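Local atomic coordinates of S-adenosyl-L-methionine-dependent 2-deoxy-scyllo-inosamine dehydrogenase (Bacillus circulans, PDB entry 4M7S), a protein that catalyses the radical S-adenosylmethionine-dependent two-electron oxidation of 2-deoxy-scyllo-inosamine to 3-amino-2,3-dideoxy-scyllo-inosose in butirosin biosynthesis. Residues Thr43-Glu46 and Gln47-Ser50; Cys68-Leu71 and Asp72-Gly76; Leu96-Lys99 and Arg100-Thr103; Met197-Ile200 and Gly201-His204; Lys213-Ser216 and Phe217-Met220. All coordinates share one frame; numbering follows the deposited sequence.

Contact 1. Residues Thr43-Glu46 and Gln47-Ser50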
loop_
_atom_site.group_PDB
_atom_site.type_symbol
_atom_site.label_atom_id
_atom_site.label_comp_id
_atom_site.label_asym_id
_atom_site.label_seq_id
_atom_site.Cartn_x
_atom_site.Cartn_y
_atom_site.Cartn_z
ATOM N N THR A 43 -6.980 5.838 14.492
ATOM C CA THR A 43 -6.240 4.876 15.311
ATOM C C THR A 43 -4.998 4.363 14.582
ATOM O O THR A 43 -3.999 4.072 15.217
ATOM C CB THR A 43 -7.078 3.704 15.945
ATOM O OG1 THR A 43 -6.563 2.435 15.526
ATOM C CG2 THR A 43 -8.529 3.783 15.615
ATOM N N LEU A 44 -5.048 4.277 13.255
ATOM C CA LEU A 44 -3.842 3.918 12.503
ATOM C C LEU A 44 -2.750 4.979 12.671
ATOM O O LEU A 44 -1.572 4.651 12.846
ATOM C CB LEU A 44 -4.144 3.732 11.015
ATOM C CG LEU A 44 -2.907 3.382 10.175
ATOM C CD1 LEU A 44 -2.264 2.054 10.631
ATOM C CD2 LEU A 44 -3.243 3.320 8.697
HETATM N N MSE A 45 -3.142 6.251 12.598
HETATM C CA MSE A 45 -2.198 7.346 12.824
HETATM C C MSE A 45 -1.563 7.246 14.217
HETATM O O MSE A 45 -0.361 7.456 14.378
HETATM C CB MSE A 45 -2.890 8.714 12.651
HETATM C CG MSE A 45 -3.256 9.068 11.197
HETATM SE SE MSE A 45 -1.698 9.065 10.002
HETATM C CE MSE A 45 -1.982 7.324 9.191
ATOM N N GLU A 46 -2.381 6.933 15.218
ATOM C CA GLU A 46 -1.911 6.835 16.592
ATOM C C GLU A 46 -0.925 5.695 16.751
ATOM O O GLU A 46 0.029 5.792 17.524
ATOM C CB GLU A 46 -3.092 6.616 17.540
ATOM C CG GLU A 46 -4.034 7.804 17.647
ATOM C CD GLU A 46 -5.289 7.460 18.419
ATOM O OE1 GLU A 46 -5.601 6.249 18.534
ATOM O OE2 GLU A 46 -5.960 8.394 18.911
ATOM N N GLN A 47 -1.177 4.598 16.045
ATOM C CA GLN A 47 -0.301 3.435 16.131
ATOM C C GLN A 47 1.009 3.720 15.420
ATOM O O GLN A 47 2.084 3.404 15.937
ATOM C CB GLN A 47 -0.972 2.197 15.527
ATOM C CG GLN A 47 -2.230 1.780 16.276
ATOM C CD GLN A 47 -2.934 0.626 15.599
ATOM O OE1 GLN A 47 -2.363 -0.038 14.721
ATOM N NE2 GLN A 47 -4.181 0.385 15.988
ATOM N N LEU A 48 0.913 4.332 14.242
ATOM C CA LEU A 48 2.103 4.663 13.468
ATOM C C LEU A 48 2.899 5.723 14.210
ATOM O O LEU A 48 4.137 5.730 14.193
ATOM C CB LEU A 48 1.738 5.117 12.043
ATOM C CG LEU A 48 1.227 4.052 11.070
ATOM C CD1 LEU A 48 0.959 4.665 9.676
ATOM C CD2 LEU A 48 2.225 2.880 10.962
ATOM N N SER A 49 2.187 6.611 14.898
ATOM C CA SER A 49 2.860 7.627 15.704
ATOM C C SER A 49 3.619 7.015 16.878
ATOM O O SER A 49 4.711 7.468 17.218
ATOM C CB SER A 49 1.865 8.674 16.218
ATOM O OG SER A 49 2.564 9.757 16.774
ATOM N N SER A 50 3.030 6.001 17.508
ATOM C CA SER A 50 3.656 5.329 18.647
ATOM C C SER A 50 4.938 4.584 18.225
ATOM O O SER A 50 5.752 4.189 19.062
ATOM C CB SER A 50 2.676 4.337 19.266
ATOM O OG SER A 50 2.465 3.231 18.399
#

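Contact 2. Residues Cys68-Leu71 and Asp72-Gly76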
loop_
_atom_site.group_PDB
_atom_site.type_symbol
_atom_site.label_atom_id
_atom_site.label_comp_id
_atom_site.label_asym_id
_atom_site.label_seq_id
_atom_site.Cartn_x
_atom_site.Cartn_y
_atom_site.Cartn_z
ATOM N N CYS A 68 -11.400 9.933 -2.246
ATOM C CA CYS A 68 -11.658 9.900 -0.817
ATOM C C CYS A 68 -12.104 11.282 -0.367
ATOM O O CYS A 68 -11.374 12.263 -0.550
ATOM C CB CYS A 68 -10.379 9.505 -0.072
ATOM S SG CYS A 68 -10.563 9.465 1.720
ATOM N N LYS A 69 -13.287 11.377 0.228
ATOM C CA LYS A 69 -13.809 12.691 0.596
ATOM C C LYS A 69 -13.054 13.296 1.779
ATOM O O LYS A 69 -13.100 14.503 1.988
ATOM C CB LYS A 69 -15.320 12.648 0.845
ATOM C CG LYS A 69 -15.792 11.971 2.123
ATOM C CD LYS A 69 -17.316 11.780 2.058
ATOM C CE LYS A 69 -17.955 11.592 3.434
ATOM N NZ LYS A 69 -17.779 10.230 4.024
ATOM N N ASN A 70 -12.334 12.452 2.519
ATOM C CA ASN A 70 -11.571 12.890 3.688
ATOM C C ASN A 70 -10.083 12.961 3.408
ATOM O O ASN A 70 -9.288 13.031 4.341
ATOM C CB ASN A 70 -11.771 11.927 4.863
ATOM C CG ASN A 70 -13.108 12.087 5.527
ATOM O OD1 ASN A 70 -13.518 13.196 5.865
ATOM N ND2 ASN A 70 -13.807 10.973 5.728
ATOM N N LEU A 71 -9.698 12.936 2.135
ATOM C CA LEU A 71 -8.278 12.874 1.799
ATOM C C LEU A 71 -7.438 14.001 2.427
ATOM O O LEU A 71 -6.383 13.736 2.997
ATOM C CB LEU A 71 -8.055 12.813 0.286
ATOM C CG LEU A 71 -6.574 12.577 -0.039
ATOM C CD1 LEU A 71 -6.127 11.193 0.429
ATOM C CD2 LEU A 71 -6.275 12.795 -1.516
ATOM N N ASP A 72 -7.896 15.244 2.335
ATOM C CA ASP A 72 -7.119 16.359 2.878
ATOM C C ASP A 72 -6.887 16.190 4.372
ATOM O O ASP A 72 -5.780 16.399 4.859
ATOM C CB ASP A 72 -7.812 17.706 2.631
ATOM C CG ASP A 72 -7.789 18.125 1.164
ATOM O OD1 ASP A 72 -7.183 17.411 0.335
ATOM O OD2 ASP A 72 -8.385 19.178 0.848
ATOM N N LEU A 73 -7.954 15.828 5.080
ATOM C CA LEU A 73 -7.911 15.536 6.508
ATOM C C LEU A 73 -6.874 14.455 6.794
ATOM O O LEU A 73 -6.019 14.611 7.674
ATOM C CB LEU A 73 -9.293 15.039 6.942
ATOM C CG LEU A 73 -9.803 14.996 8.388
ATOM C CD1 LEU A 73 -10.158 13.584 8.765
ATOM C CD2 LEU A 73 -8.855 15.636 9.398
ATOM N N PHE A 74 -6.965 13.353 6.050
ATOM C CA PHE A 74 -6.062 12.219 6.234
ATOM C C PHE A 74 -4.609 12.590 5.962
ATOM O O PHE A 74 -3.711 12.169 6.689
ATOM C CB PHE A 74 -6.474 11.032 5.351
ATOM C CG PHE A 74 -7.774 10.391 5.764
ATOM C CD1 PHE A 74 -8.325 10.650 7.003
ATOM C CD2 PHE A 74 -8.436 9.520 4.909
ATOM C CE1 PHE A 74 -9.516 10.059 7.389
ATOM C CE2 PHE A 74 -9.626 8.927 5.286
ATOM C CZ PHE A 74 -10.166 9.195 6.525
ATOM N N VAL A 75 -4.374 13.363 4.909
ATOM C CA VAL A 75 -3.015 13.809 4.606
ATOM C C VAL A 75 -2.486 14.774 5.676
ATOM O O VAL A 75 -1.334 14.669 6.110
ATOM C CB VAL A 75 -2.951 14.466 3.210
ATOM C CG1 VAL A 75 -1.581 15.066 2.971
ATOM C CG2 VAL A 75 -3.284 13.438 2.133
ATOM N N GLY A 76 -3.330 15.712 6.105
ATOM C CA GLY A 76 -2.963 16.646 7.155
ATOM C C GLY A 76 -2.617 15.930 8.454
ATOM O O GLY A 76 -1.700 16.333 9.177
HETATM O O HOH W 1 -10.593 15.963 0.902
#

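Contact 3. Residues Leu96-Lys99 and Arg100-Thr103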
loop_
_atom_site.group_PDB
_atom_site.type_symbol
_atom_site.label_atom_id
_atom_site.label_comp_id
_atom_site.label_asym_id
_atom_site.label_seq_id
_atom_site.Cartn_x
_atom_site.Cartn_y
_atom_site.Cartn_z
ATOM N N LEU A 96 -6.868 14.871 -10.455
ATOM C CA LEU A 96 -5.732 15.704 -10.062
ATOM C C LEU A 96 -5.664 17.035 -10.813
ATOM O O LEU A 96 -4.907 17.178 -11.771
ATOM C CB LEU A 96 -4.415 14.940 -10.240
ATOM C CG LEU A 96 -3.181 15.574 -9.590
ATOM C CD1 LEU A 96 -3.428 15.824 -8.113
ATOM C CD2 LEU A 96 -1.961 14.685 -9.783
ATOM N N THR A 97 -6.452 18.011 -10.371
ATOM C CA THR A 97 -6.355 19.359 -10.909
ATOM C C THR A 97 -5.101 19.996 -10.344
ATOM O O THR A 97 -4.465 19.437 -9.444
ATOM C CB THR A 97 -7.562 20.215 -10.498
ATOM O OG1 THR A 97 -7.665 20.241 -9.069
ATOM C CG2 THR A 97 -8.854 19.656 -11.096
ATOM N N GLU A 98 -4.742 21.166 -10.854
ATOM C CA GLU A 98 -3.601 21.887 -10.312
ATOM C C GLU A 98 -3.869 22.311 -8.864
ATOM O O GLU A 98 -2.971 22.298 -8.012
ATOM C CB GLU A 98 -3.289 23.107 -11.180
ATOM C CG GLU A 98 -2.108 23.912 -10.692
ATOM C CD GLU A 98 -0.798 23.156 -10.791
ATOM O OE1 GLU A 98 0.150 23.510 -10.053
ATOM O OE2 GLU A 98 -0.712 22.215 -11.609
ATOM N N LYS A 99 -5.120 22.677 -8.591
ATOM C CA LYS A 99 -5.538 23.053 -7.243
ATOM C C LYS A 99 -5.407 21.916 -6.225
ATOM O O LYS A 99 -4.869 22.123 -5.130
ATOM C CB LYS A 99 -6.974 23.572 -7.284
ATOM C CG LYS A 99 -7.500 24.092 -5.969
ATOM C CD LYS A 99 -8.784 24.882 -6.224
ATOM C CE LYS A 99 -9.808 24.653 -5.134
ATOM N NZ LYS A 99 -9.513 25.447 -3.920
ATOM N N ARG A 100 -5.905 20.728 -6.561
ATOM C CA ARG A 100 -5.733 19.563 -5.678
ATOM C C ARG A 100 -4.248 19.278 -5.460
ATOM O O ARG A 100 -3.813 18.966 -4.349
ATOM C CB ARG A 100 -6.410 18.306 -6.250
ATOM C CG ARG A 100 -7.931 18.375 -6.316
ATOM C CD ARG A 100 -8.564 18.547 -4.933
ATOM N NE ARG A 100 -8.535 17.327 -4.120
ATOM C CZ ARG A 100 -8.086 17.268 -2.863
ATOM N NH1 ARG A 100 -7.610 18.357 -2.260
ATOM N NH2 ARG A 100 -8.121 16.122 -2.199
ATOM N N LEU A 101 -3.469 19.395 -6.525
ATOM C CA LEU A 101 -2.037 19.119 -6.454
ATOM C C LEU A 101 -1.375 20.047 -5.436
ATOM O O LEU A 101 -0.622 19.602 -4.566
ATOM C CB LEU A 101 -1.408 19.333 -7.831
ATOM C CG LEU A 101 -0.003 18.820 -8.151
ATOM C CD1 LEU A 101 0.258 19.017 -9.637
ATOM C CD2 LEU A 101 1.081 19.516 -7.353
ATOM N N GLN A 102 -1.633 21.343 -5.563
ATOM C CA GLN A 102 -0.961 22.304 -4.706
ATOM C C GLN A 102 -1.449 22.184 -3.271
ATOM O O GLN A 102 -0.675 22.350 -2.336
ATOM C CB GLN A 102 -1.129 23.728 -5.245
ATOM C CG GLN A 102 -0.452 23.949 -6.599
ATOM C CD GLN A 102 -0.334 25.423 -6.960
ATOM O OE1 GLN A 102 -0.816 26.292 -6.233
ATOM N NE2 GLN A 102 0.311 25.711 -8.087
ATOM N N THR A 103 -2.734 21.884 -3.114
ATOM C CA THR A 103 -3.343 21.692 -1.800
ATOM C C THR A 103 -2.746 20.461 -1.118
ATOM O O THR A 103 -2.311 20.533 0.026
ATOM C CB THR A 103 -4.872 21.523 -1.917
ATOM O OG1 THR A 103 -5.448 22.738 -2.409
ATOM C CG2 THR A 103 -5.486 21.176 -0.577
#

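Contact 4. Residues Met197-Ile200 and Gly201-His204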
loop_
_atom_site.group_PDB
_atom_site.type_symbol
_atom_site.label_atom_id
_atom_site.label_comp_id
_atom_site.label_asym_id
_atom_site.label_seq_id
_atom_site.Cartn_x
_atom_site.Cartn_y
_atom_site.Cartn_z
HETATM N N MSE A 197 -3.522 -10.734 8.257
HETATM C CA MSE A 197 -2.589 -10.939 9.362
HETATM C C MSE A 197 -3.186 -10.445 10.675
HETATM O O MSE A 197 -2.778 -10.857 11.756
HETATM C CB MSE A 197 -1.273 -10.223 9.059
HETATM C CG MSE A 197 -0.611 -10.726 7.780
HETATM SE SE MSE A 197 -0.072 -12.573 8.014
HETATM C CE MSE A 197 1.125 -12.711 6.469
ATOM N N GLY A 198 -4.169 -9.564 10.569
ATOM C CA GLY A 198 -4.900 -9.085 11.728
ATOM C C GLY A 198 -5.692 -7.868 11.300
ATOM O O GLY A 198 -5.854 -7.629 10.106
ATOM N N ASN A 199 -6.183 -7.099 12.267
ATOM C CA ASN A 199 -6.977 -5.914 11.972
ATOM C C ASN A 199 -6.601 -4.818 12.972
ATOM O O ASN A 199 -6.602 -5.057 14.179
ATOM C CB ASN A 199 -8.476 -6.255 12.050
ATOM C CG ASN A 199 -9.366 -5.087 11.646
ATOM O OD1 ASN A 199 -9.446 -4.079 12.361
ATOM N ND2 ASN A 199 -10.041 -5.216 10.495
ATOM N N ILE A 200 -6.259 -3.635 12.468
ATOM C CA ILE A 200 -5.771 -2.545 13.314
ATOM C C ILE A 200 -6.862 -1.904 14.171
ATOM O O ILE A 200 -6.561 -1.135 15.089
ATOM C CB ILE A 200 -5.083 -1.438 12.493
ATOM C CG1 ILE A 200 -6.075 -0.831 11.497
ATOM C CG2 ILE A 200 -3.846 -1.983 11.790
ATOM C CD1 ILE A 200 -5.743 0.564 11.103
ATOM N N GLY A 201 -8.120 -2.217 13.874
ATOM C CA GLY A 201 -9.215 -1.810 14.735
ATOM C C GLY A 201 -9.266 -2.658 15.999
ATOM O O GLY A 201 -9.972 -2.325 16.952
ATOM N N GLU A 202 -8.517 -3.760 16.017
ATOM C CA GLU A 202 -8.591 -4.696 17.140
ATOM C C GLU A 202 -7.232 -4.936 17.791
ATOM O O GLU A 202 -7.145 -5.541 18.852
ATOM C CB GLU A 202 -9.145 -6.046 16.680
ATOM C CG GLU A 202 -10.331 -5.994 15.734
ATOM C CD GLU A 202 -10.580 -7.337 15.056
ATOM O OE1 GLU A 202 -10.050 -8.358 15.550
ATOM O OE2 GLU A 202 -11.295 -7.369 14.030
ATOM N N GLN A 203 -6.170 -4.481 17.145
ATOM C CA GLN A 203 -4.831 -4.844 17.577
ATOM C C GLN A 203 -3.817 -3.882 16.981
ATOM O O GLN A 203 -4.008 -3.379 15.878
ATOM C CB GLN A 203 -4.526 -6.278 17.126
ATOM C CG GLN A 203 -3.205 -6.836 17.600
ATOM C CD GLN A 203 -3.117 -8.339 17.399
ATOM O OE1 GLN A 203 -3.666 -8.883 16.435
ATOM N NE2 GLN A 203 -2.443 -9.018 18.320
ATOM N N HIS A 204 -2.743 -3.620 17.720
ATOM C CA HIS A 204 -1.709 -2.703 17.264
ATOM C C HIS A 204 -0.993 -3.254 16.043
ATOM O O HIS A 204 -0.659 -4.441 15.979
ATOM C CB HIS A 204 -0.702 -2.430 18.383
ATOM C CG HIS A 204 0.110 -1.187 18.175
ATOM N ND1 HIS A 204 1.085 -1.087 17.212
ATOM C CD2 HIS A 204 0.097 0.004 18.829
ATOM C CE1 HIS A 204 1.630 0.118 17.260
ATOM N NE2 HIS A 204 1.054 0.797 18.236
HETATM O O HOH W 2 -5.941 -8.615 15.035
#

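Contact 5. Residues Lys213-Ser216 and Phe217-Met220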
loop_
_atom_site.group_PDB
_atom_site.type_symbol
_atom_site.label_atom_id
_atom_site.label_comp_id
_atom_site.label_asym_id
_atom_site.label_seq_id
_atom_site.Cartn_x
_atom_site.Cartn_y
_atom_site.Cartn_z
ATOM N N LYS A 213 2.109 -15.484 12.524
ATOM C CA LYS A 213 1.682 -15.674 11.140
ATOM C C LYS A 213 2.449 -14.775 10.165
ATOM O O LYS A 213 2.914 -15.234 9.115
ATOM C CB LYS A 213 0.173 -15.445 11.015
ATOM C CG LYS A 213 -0.444 -15.929 9.705
ATOM C CD LYS A 213 -1.935 -15.591 9.665
ATOM C CE LYS A 213 -2.532 -15.804 8.281
ATOM N NZ LYS A 213 -4.006 -15.591 8.288
ATOM N N PHE A 214 2.587 -13.500 10.512
ATOM C CA PHE A 214 3.294 -12.555 9.654
ATOM C C PHE A 214 4.789 -12.874 9.637
ATOM O O PHE A 214 5.423 -12.872 8.585
ATOM C CB PHE A 214 3.061 -11.123 10.136
ATOM C CG PHE A 214 2.951 -10.112 9.022
ATOM C CD1 PHE A 214 3.702 -10.243 7.858
ATOM C CD2 PHE A 214 2.086 -9.041 9.135
ATOM C CE1 PHE A 214 3.606 -9.308 6.836
ATOM C CE2 PHE A 214 1.959 -8.098 8.108
ATOM C CZ PHE A 214 2.718 -8.225 6.961
ATOM N N THR A 215 5.343 -13.158 10.811
ATOM C CA THR A 215 6.766 -13.459 10.944
ATOM C C THR A 215 7.191 -14.698 10.157
ATOM O O THR A 215 8.208 -14.685 9.456
ATOM C CB THR A 215 7.149 -13.609 12.426
ATOM O OG1 THR A 215 6.884 -12.365 13.093
ATOM C CG2 THR A 215 8.615 -13.968 12.571
ATOM N N SER A 216 6.421 -15.772 10.273
ATOM C CA SER A 216 6.761 -16.987 9.548
ATOM C C SER A 216 6.540 -16.788 8.048
ATOM O O SER A 216 7.292 -17.318 7.233
ATOM C CB SER A 216 5.967 -18.185 10.069
ATOM O OG SER A 216 4.582 -18.001 9.883
ATOM N N PHE A 217 5.526 -16.003 7.685
ATOM C CA PHE A 217 5.240 -15.768 6.272
ATOM C C PHE A 217 6.406 -15.045 5.616
ATOM O O PHE A 217 6.866 -15.443 4.550
ATOM C CB PHE A 217 3.947 -14.960 6.092
ATOM C CG PHE A 217 3.533 -14.777 4.653
ATOM C CD1 PHE A 217 3.025 -15.843 3.919
ATOM C CD2 PHE A 217 3.633 -13.535 4.039
ATOM C CE1 PHE A 217 2.632 -15.673 2.595
ATOM C CE2 PHE A 217 3.234 -13.356 2.718
ATOM C CZ PHE A 217 2.740 -14.424 1.997
ATOM N N ARG A 218 6.894 -13.981 6.249
ATOM C CA ARG A 218 7.951 -13.197 5.625
ATOM C C ARG A 218 9.265 -13.983 5.602
ATOM O O ARG A 218 10.065 -13.832 4.680
ATOM C CB ARG A 218 8.105 -11.804 6.268
ATOM C CG ARG A 218 8.971 -11.749 7.508
ATOM C CD ARG A 218 9.162 -10.298 7.962
ATOM N NE ARG A 218 7.888 -9.593 8.044
ATOM C CZ ARG A 218 7.170 -9.470 9.157
ATOM N NH1 ARG A 218 7.607 -9.984 10.295
ATOM N NH2 ARG A 218 6.019 -8.819 9.139
ATOM N N LYS A 219 9.471 -14.834 6.609
ATOM C CA LYS A 219 10.636 -15.722 6.654
ATOM C C LYS A 219 10.563 -16.767 5.542
ATOM O O LYS A 219 11.559 -17.067 4.876
ATOM C CB LYS A 219 10.709 -16.419 8.020
ATOM C CG LYS A 219 11.721 -17.555 8.112
ATOM C CD LYS A 219 11.416 -18.425 9.324
ATOM C CE LYS A 219 11.099 -17.556 10.542
ATOM N NZ LYS A 219 10.187 -18.231 11.517
HETATM N N MSE A 220 9.369 -17.318 5.358
HETATM C CA MSE A 220 9.097 -18.340 4.350
HETATM C C MSE A 220 9.323 -17.774 2.939
HETATM O O MSE A 220 9.888 -18.443 2.074
HETATM C CB MSE A 220 7.647 -18.812 4.526
HETATM C CG MSE A 220 7.136 -19.855 3.551
HETATM SE SE MSE A 220 5.170 -19.929 3.518
HETATM C CE MSE A 220 4.823 -20.335 5.387
#

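Contact 1. Residues Thr43-Glu46 and Gln47-Ser50
The flat amide of Gln47 lies alongside the Thr43 side chain, both pointing the same way, with NE2 3.2 Å from Thr43 OG1. Both polar ends of this buried amide are satisfied by a chain portion far along the sequence: NE2 donates to the carbonyl of Ile200, and OE1 accepts from the backbone N of Ile205, which should fix the rotation of the group. In the stem leading to it CG, anti to the carbonyl carbon (chi1 -63°), lies 3.1 Å from Thr43 O, and the extended chain beyond carries the amide alongside Thr43. That same oxygen accepts the backbone bond from Gln47 N. The next helical bond, Leu48 N to Leu44 O, measures 2.9 Å and is nearly straight at 164°. These residues belong to helix 38-50, which connects the adjacent parallel strands 7-10 and 56-58 as a beta-alpha-beta crossover of the radical SAM partial barrel. Leu44, Met45 and Leu48 form the inward face of the helix. Leu44 CD1 meets Leu48 CG at 4.0 Å, and the methyl CE of Met45, a selenomethionine whose chain bends at chi2 and chi3, reaches Leu48 CD1 at the same distance. Beneath this cluster lie Ile8 of strand 7-10 and Ile57 of strand 56-58, while Met45 also leans on Met77 and Tyr81 of helix 71-81. On the polar side the Glu46 carboxylate makes a salt bridge with Lys42, one turn earlier; Ser49 OG is hydrogen-bonded to Tyr81 O, and Ser50 OG to His204 NE2.

Contact 2. Residues Cys68-Leu71 and Asp72-Gly76
Asn70 O accepts the first helical bond, from Phe74 N at 2.9 Å and nearly along the C=O axis, as a type I turn from Cys68 to Leu71 runs straight into the helix; Leu71 O takes the next, from Val75 N at 2.8 Å. The Phe74 ring folds back over this junction. Its CG is anti to its own carbonyl carbon (chi1 -68°), which brings one ring face under Asn70: CB makes a CH-pi contact 3.8 Å from the centroid and only 18° off the normal, and Asn70 O lies over the same face, displaced toward the rim. Tyr41 stacks with the same ring. Cys68 SG reaches the ring obliquely, 3.7 Å from CE2, in a sulfur-aromatic contact, and also takes a weak bond from Asn70 N. Asn70 sits at the N-cap of helix 71-81, which follows strand 56-58 in the radical SAM partial barrel, but its side chain makes no capping bond. Cys68 is not among the cluster-binding cysteines: its side chain is about 13 Å from the nearer [4Fe-4S] cluster. Farther round the helix, Leu71 CD1 packs on Val75 CG2 at 4.0 Å, both also touching helix 98-107. A water bridges the turn to the first helical residues, donating to Lys69 O and accepting from Asp72 N, each at 3.1 Å. The Asp72 carboxylate forms a salt bridge through OD1 with Arg100 NH1.

Contact 3. Residues Leu96-Lys99 and Arg100-Thr103
Thr97 OG1 accepts from Arg100 N at 3.1 Å, and the bond is almost straight at 171°. With chi1 at 57° the hydroxyl sits between the threonine's own backbone N and carbonyl carbon, turned toward the backbone N of Arg100 in the first helical turn; it also touches Arg100 CG at 3.3 Å. Thr97 O takes the following bond, from Leu101 N. Just before the cap, Leu96 sends CD1 back beneath the turn, where it meets Leu101 CB at 4.1 Å and passes close to the Leu101 backbone N. On the outer surface Glu98 and Gln102 are linked one turn apart: Gln102 NE2 donates to OE1 of the carboxylate at 3.0 Å. The oxygen uses its anti lone pair, the bond is bent to 142°, and the carboxylate and amide planes stand almost perpendicular. The other carboxylate oxygen, Glu98 OE2, lies 3.9 Å from Leu101 CD1. A polar atom gripped twice follows: Lys99 O receives Thr103 N at 2.9 Å and Thr103 OG1 at 2.8 Å, from opposite faces of the carbonyl plane, so the hydroxyl proton is spent on the helix itself. A second shell holds the apolar residues: Leu96 rests on Leu66 and on Val114 of strand 111-116, and Leu101 on Phe112 of the same strand. The Thr97 N-cap, joined by a hydrophobic staple between Leu96 just ahead of it and Leu101 in the first turns, is a classic start for a helix, here helix 98-107 of the beta-alpha-beta unit formed with strands 86-91 and 111-116 of the radical SAM partial barrel.

Contact 4. Residues Met197-Ile200 and Gly201-His204
Asn199 heads a tight reversal in which an Asx turn and a beta turn begin at the same residue, where the short, weakly bonded strand 198-199, the outermost strand on its side of the mixed sheet, gives way to helix 205-209 in the iron-sulfur cluster-binding domain. Two hydrogen bonds define it. The side-chain OD1 of Asn199 accepts from Gly201 N at 2.7 Å, a bond bent to 142°, and the backbone O accepts from Glu202 N at 3.0 Å, the donor standing well above the carbonyl plane. Ile200 and Gly201 occupy the corners with backbone angles close to type I. Because Asn199 CG is anti to its N (chi1 -176°), the amide is carried forward over the turn, and its other end is fixed as well: ND2 donates to Leu181 O and Asn183 OD1 of the neighbouring hairpin. A CA-H...O contact adds to this just past the turn, from Ile200 CA to Gln203 O over 3.2 Å with an angle of 159° at the hydrogen. Van der Waals contact is modest. The Glu202 side chain crosses that of Asn199 at about a right angle, OE2 lying 3.6 Å from Asn199 CB, while the carboxylate and amide planes are nearly parallel. Ile200 points away from the turn onto Leu40 of helix 38-50 and Ile205, and Met197, a selenomethionine, packs on Phe214 and Phe217 of helix 212-222. His204 takes the N-cap of the coming helix, its ND1 accepting from Ser206 N. One water links the two segments, accepting from Asn199 N at 3.2 Å and donating to Gln203 OE1 at 2.7 Å.

Contact 5. Residues Lys213-Ser216 and Phe217-Met220
Ser216 O accepts from Met220 N at 2.8 Å, the shortest of four successive backbone bonds that run along helix 212-222 here; Arg218 N to Phe214 O is the straightest, at 162°. The main side-chain event is the guanidinium of Arg218 laid on the Phe214 ring, planes 26° apart and centres 4.5 Å apart. NH2 does the touching: it stands over one ring face, displaced toward the rim, and comes tightly to 3.0 Å from CD1. A chi1 of 84°, with CG between backbone N and carbonyl carbon, and a bend at chi3 bring the group back along the helix, with Phe214 O 3.9 Å above the guanidinium plane, over its centre. This helix belongs to the domain that binds the second [4Fe-4S] cluster, a shortened SPASM-type fold; the Phe217 side chain comes within about 4 Å of that cluster, with Pro172 and Pro186 beside it. The guanidinium is also anchored outside the helix: NH2 donates to Trp209 O, NE to Pro172 O, and the indole of Trp209 adds a cation-pi contact. Thr215 OG1 lies 3.7 Å from NH1 but is hydrogen-bonded to Asn211 O, one turn earlier, as Ser216 OG is to Asp212 O.

From the N terminus the five contacts follow in series, each made within one continuous run of eight or nine residues; none nests in or crosses another. Contacts 1, 2 and 3 lie on successive helices of the radical SAM partial barrel, with contact 2 closing the turn into its helix and contact 3 capping the next; contacts 2 and 3 touch, tying helices 71-81 and 98-107 together. Contact 4 closes the turn after the edge strand 198-199 and meets contact 1, joining barrel and auxiliary-cluster domain. Through Met197 it also packs against contact 5, beside the second cluster. Contacts 3 and 5 end up about 40 Å apart, centre to centre.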